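Local coordinates for putative P450-like enzyme (Streptomyces himastatinicus ATCC 53653, PDB 5Z9J), which probably acts as a heme-dependent monooxygenase of the cytochrome P450 family, at residues Y39-S44 with G313-D318. Sequence-based numbering, arbitrary orientation.
With TAM (tris(hydroxyethyl)aminomethane), chain F.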
ATOM      1  N   TYR A  39       8.472   9.907 -14.377  1.00 30.73           N
ATOM      2  CA  TYR A  39       8.893  10.444 -13.068  1.00 30.40           C
ATOM      3  C   TYR A  39       8.303  11.859 -12.726  1.00 37.02           C
ATOM      4  O   TYR A  39       8.423  12.336 -11.579  1.00 30.87           O
ATOM      5  CB  TYR A  39      10.412  10.534 -12.990  1.00 33.10           C
ATOM      6  CG  TYR A  39      11.146   9.268 -13.346  1.00 32.62           C
ATOM      7  CD1 TYR A  39      11.036   8.113 -12.572  1.00 31.53           C
ATOM      8  CD2 TYR A  39      11.991   9.238 -14.427  1.00 32.44           C
ATOM      9  CE1 TYR A  39      11.723   6.965 -12.912  1.00 31.45           C
ATOM     10  CE2 TYR A  39      12.685   8.094 -14.765  1.00 34.77           C
ATOM     11  CZ  TYR A  39      12.538   6.957 -14.000  1.00 33.62           C
ATOM     12  OH  TYR A  39      13.226   5.813 -14.333  1.00 36.17           O
ATOM     13  N   GLY A  40       7.644  12.505 -13.684  1.00 32.24           N
ATOM     14  CA  GLY A  40       7.192  13.872 -13.468  1.00 36.99           C
ATOM     15  C   GLY A  40       5.843  13.896 -12.779  1.00 36.64           C
ATOM     16  O   GLY A  40       5.065  12.922 -12.884  1.00 36.24           O
ATOM     17  N   TYR A  41       5.586  14.937 -11.990  1.00 35.38           N
ATOM     18  CA  TYR A  41       4.296  14.979 -11.267  1.00 34.97           C
ATOM     19  C   TYR A  41       3.117  15.287 -12.212  1.00 35.08           C
ATOM     20  O   TYR A  41       2.145  14.518 -12.228  1.00 34.36           O
ATOM     21  CB  TYR A  41       4.341  15.955 -10.076  1.00 32.71           C
ATOM     22  CG  TYR A  41       3.048  16.110  -9.285  1.00 35.54           C
ATOM     23  CD1 TYR A  41       2.799  15.387  -8.086  1.00 37.00           C
ATOM     24  CD2 TYR A  41       2.065  16.983  -9.724  1.00 36.92           C
ATOM     25  CE1 TYR A  41       1.598  15.579  -7.370  1.00 30.64           C
ATOM     26  CE2 TYR A  41       0.889  17.156  -9.031  1.00 37.70           C
ATOM     27  CZ  TYR A  41       0.660  16.453  -7.871  1.00 36.55           C
ATOM     28  OH  TYR A  41      -0.530  16.678  -7.235  1.00 38.27           O
ATOM     29  N   PRO A  42       3.182  16.377 -13.004  1.00 35.16           N
ATOM     30  CA  PRO A  42       1.996  16.645 -13.828  1.00 36.14           C
ATOM     31  C   PRO A  42       1.680  15.508 -14.813  1.00 35.46           C
ATOM     32  O   PRO A  42       0.522  15.270 -15.114  1.00 35.86           O
ATOM     33  CB  PRO A  42       2.365  17.961 -14.600  1.00 38.73           C
ATOM     34  CG  PRO A  42       3.832  18.016 -14.562  1.00 38.73           C
ATOM     35  CD  PRO A  42       4.273  17.325 -13.271  1.00 36.76           C
ATOM     36  N   GLU A  43       2.703  14.837 -15.317  1.00 35.05           N
ATOM     37  CA  GLU A  43       2.518  13.731 -16.254  1.00 36.48           C
ATOM     38  C   GLU A  43       1.889  12.514 -15.546  1.00 36.15           C
ATOM     39  O   GLU A  43       0.969  11.882 -16.066  1.00 32.43           O
ATOM     40  CB  GLU A  43       3.851  13.336 -16.914  1.00 34.81           C
ATOM     41  CG  GLU A  43       4.496  14.467 -17.776  1.00 46.53           C
ATOM     42  CD  GLU A  43       5.295  15.441 -16.899  1.00 44.95           C
ATOM     43  OE1 GLU A  43       5.498  15.106 -15.701  1.00 42.51           O
ATOM     44  OE2 GLU A  43       5.728  16.505 -17.394  1.00 45.11           O
ATOM     45  N   SER A  44       2.414  12.184 -14.372  1.00 35.49           N
ATOM     46  CA  SER A  44       1.894  11.059 -13.580  1.00 33.83           C
ATOM     47  C   SER A  44       0.425  11.239 -13.223  1.00 34.91           C
ATOM     48  O   SER A  44      -0.399  10.333 -13.407  1.00 35.23           O
ATOM     49  CB  SER A  44       2.700  10.907 -12.276  1.00 33.23           C
ATOM     50  OG  SER A  44       4.034  10.487 -12.514  1.00 34.52           O
ATOM     51  N   GLY A 313       6.489   7.875  -6.251  1.00 27.33           N
ATOM     52  CA  GLY A 313       7.528   8.319  -5.319  1.00 23.66           C
ATOM     53  C   GLY A 313       8.378   9.452  -5.928  1.00 24.94           C
ATOM     54  O   GLY A 313       8.726  10.434  -5.276  1.00 25.41           O
ATOM     55  N   ALA A 314       8.735   9.302  -7.186  1.00 25.63           N
ATOM     56  CA  ALA A 314       9.540  10.336  -7.854  1.00 27.34           C
ATOM     57  C   ALA A 314       8.706  11.603  -8.130  1.00 29.09           C
ATOM     58  O   ALA A 314       9.192  12.732  -7.957  1.00 31.43           O
ATOM     59  CB  ALA A 314      10.130   9.766  -9.135  1.00 28.80           C
ATOM     60  N   ALA A 315       7.446  11.432  -8.526  1.00 27.26           N
ATOM     61  CA  ALA A 315       6.541  12.545  -8.789  1.00 31.12           C
ATOM     62  C   ALA A 315       6.426  13.416  -7.566  1.00 31.43           C
ATOM     63  O   ALA A 315       6.460  14.656  -7.690  1.00 30.83           O
ATOM     64  CB  ALA A 315       5.153  12.033  -9.176  1.00 29.19           C
ATOM     65  N   ASN A 316       6.437  12.752  -6.399  1.00 29.85           N
ATOM     66  CA  ASN A 316       6.313  13.428  -5.123  1.00 30.10           C
ATOM     67  C   ASN A 316       7.528  14.263  -4.774  1.00 31.13           C
ATOM     68  O   ASN A 316       7.480  15.036  -3.787  1.00 27.68           O
ATOM     69  CB  ASN A 316       6.115  12.412  -3.982  1.00 28.71           C
ATOM     70  CG  ASN A 316       4.718  11.818  -3.949  1.00 27.81           C
ATOM     71  OD1 ASN A 316       3.786  12.366  -4.517  1.00 29.05           O
ATOM     72  ND2 ASN A 316       4.574  10.696  -3.291  1.00 27.15           N
ATOM     73  N   ARG A 317       8.621  14.076  -5.507  1.00 28.19           N
ATOM     74  CA  ARG A 317       9.786  14.954  -5.286  1.00 36.04           C
ATOM     75  C   ARG A 317       9.913  15.979  -6.424  1.00 37.19           C
ATOM     76  O   ARG A 317      10.946  16.650  -6.559  1.00 38.37           O
ATOM     77  CB  ARG A 317      11.078  14.137  -5.173  1.00 33.59           C
ATOM     78  CG  ARG A 317      11.052  13.047  -4.080  1.00 34.39           C
ATOM     79  CD  ARG A 317      10.712  13.620  -2.709  1.00 33.24           C
ATOM     80  NE  ARG A 317      11.010  12.687  -1.632  1.00 30.90           N
ATOM     81  CZ  ARG A 317      12.172  12.668  -0.980  1.00 31.92           C
ATOM     82  NH1 ARG A 317      13.131  13.544  -1.287  1.00 28.58           N
ATOM     83  NH2 ARG A 317      12.372  11.787  -0.011  1.00 26.50           N
ATOM     84  N   ASP A 318       8.860  16.139  -7.227  1.00 36.24           N
ATOM     85  CA  ASP A 318       8.943  17.004  -8.411  1.00 37.49           C
ATOM     86  C   ASP A 318       8.848  18.453  -7.980  1.00 42.14           C
ATOM     87  O   ASP A 318       7.859  18.864  -7.387  1.00 44.98           O
ATOM     88  CB  ASP A 318       7.876  16.655  -9.478  1.00 34.68           C
ATOM     89  CG  ASP A 318       8.091  17.420 -10.814  1.00 37.40           C
ATOM     90  OD1 ASP A 318       8.828  18.432 -10.823  1.00 40.76           O
ATOM     91  OD2 ASP A 318       7.569  17.006 -11.863  1.00 36.77           O
TER
HETATM   92  C   TAM F 402      14.095   2.033 -12.570  1.00 34.58           C
HETATM   93  C1  TAM F 402      14.971   2.984 -13.482  1.00 48.37           C
HETATM   94  C2  TAM F 402      14.880   1.514 -11.353  1.00 36.79           C
HETATM   95  C3  TAM F 402      12.820   2.792 -12.103  1.00 56.31           C
HETATM   96  C4  TAM F 402      16.145   3.605 -12.717  1.00 49.57           C
HETATM   97  C5  TAM F 402      13.966   0.602 -10.548  1.00 37.06           C
HETATM   98  C6  TAM F 402      13.088   4.181 -11.480  1.00 47.28           C
HETATM   99  N   TAM F 402      13.641   0.881 -13.343  1.00 35.01           N
HETATM  100  O4  TAM F 402      17.309   2.814 -12.872  1.00 51.33           O
HETATM  101  O5  TAM F 402      13.134  -0.101 -11.489  1.00 38.90           O
HETATM  102  O6  TAM F 402      13.730   4.011 -10.234  1.00 47.58           O
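The phenol ring of Y39 meets the CB of A314 obliquely through CD1, at 3.9 Å. At an edge, near the ring plane, lies C6 of the bound tris(hydroxyethyl)aminomethane, 3.3 Å from Y39 OH. F16 packs edge-to-face with this ring, and D28 takes the hydrogen bond of its hydroxyl. The second flat group, the Y41 ring, has A315 O at its edge, near its plane. Y41 CB is closer to that oxygen, at 3.4 Å. The Y41 CG is anti to the backbone N (chi1 178°), which carries the ring past A315 and lets OH bond to A336 O.

The one hydrogen bond across the contact runs from Y41 N to D318 OD2. It is 2.9 Å long and nearly straight, 174° at the hydrogen, and uses the anti lone pair of OD2. G40 is the N-cap residue of helix 41-48, so D318 holds an N-H of the first turn. A315 CB sits against Y41 CA at 3.7 Å and also touches G40 O. That oxygen accepts from both S44 N and S44 OG, the latter at 2.7 Å.

An alanine at D318 would probably leave Y41 N without this acceptor and R320 without one of its carboxylate partners.

The contact joins the start of helix 41-48 to the short helix 312-315 and the type I turn A315-D318. The two helices come after the parallel neighbouring strands 35-38 and 307-310. R320 also pairs with E43, so its positive charge probably offsets the two nearby carboxylates. The helix N-terminus would be expected to stabilise the negative charge of D318 further.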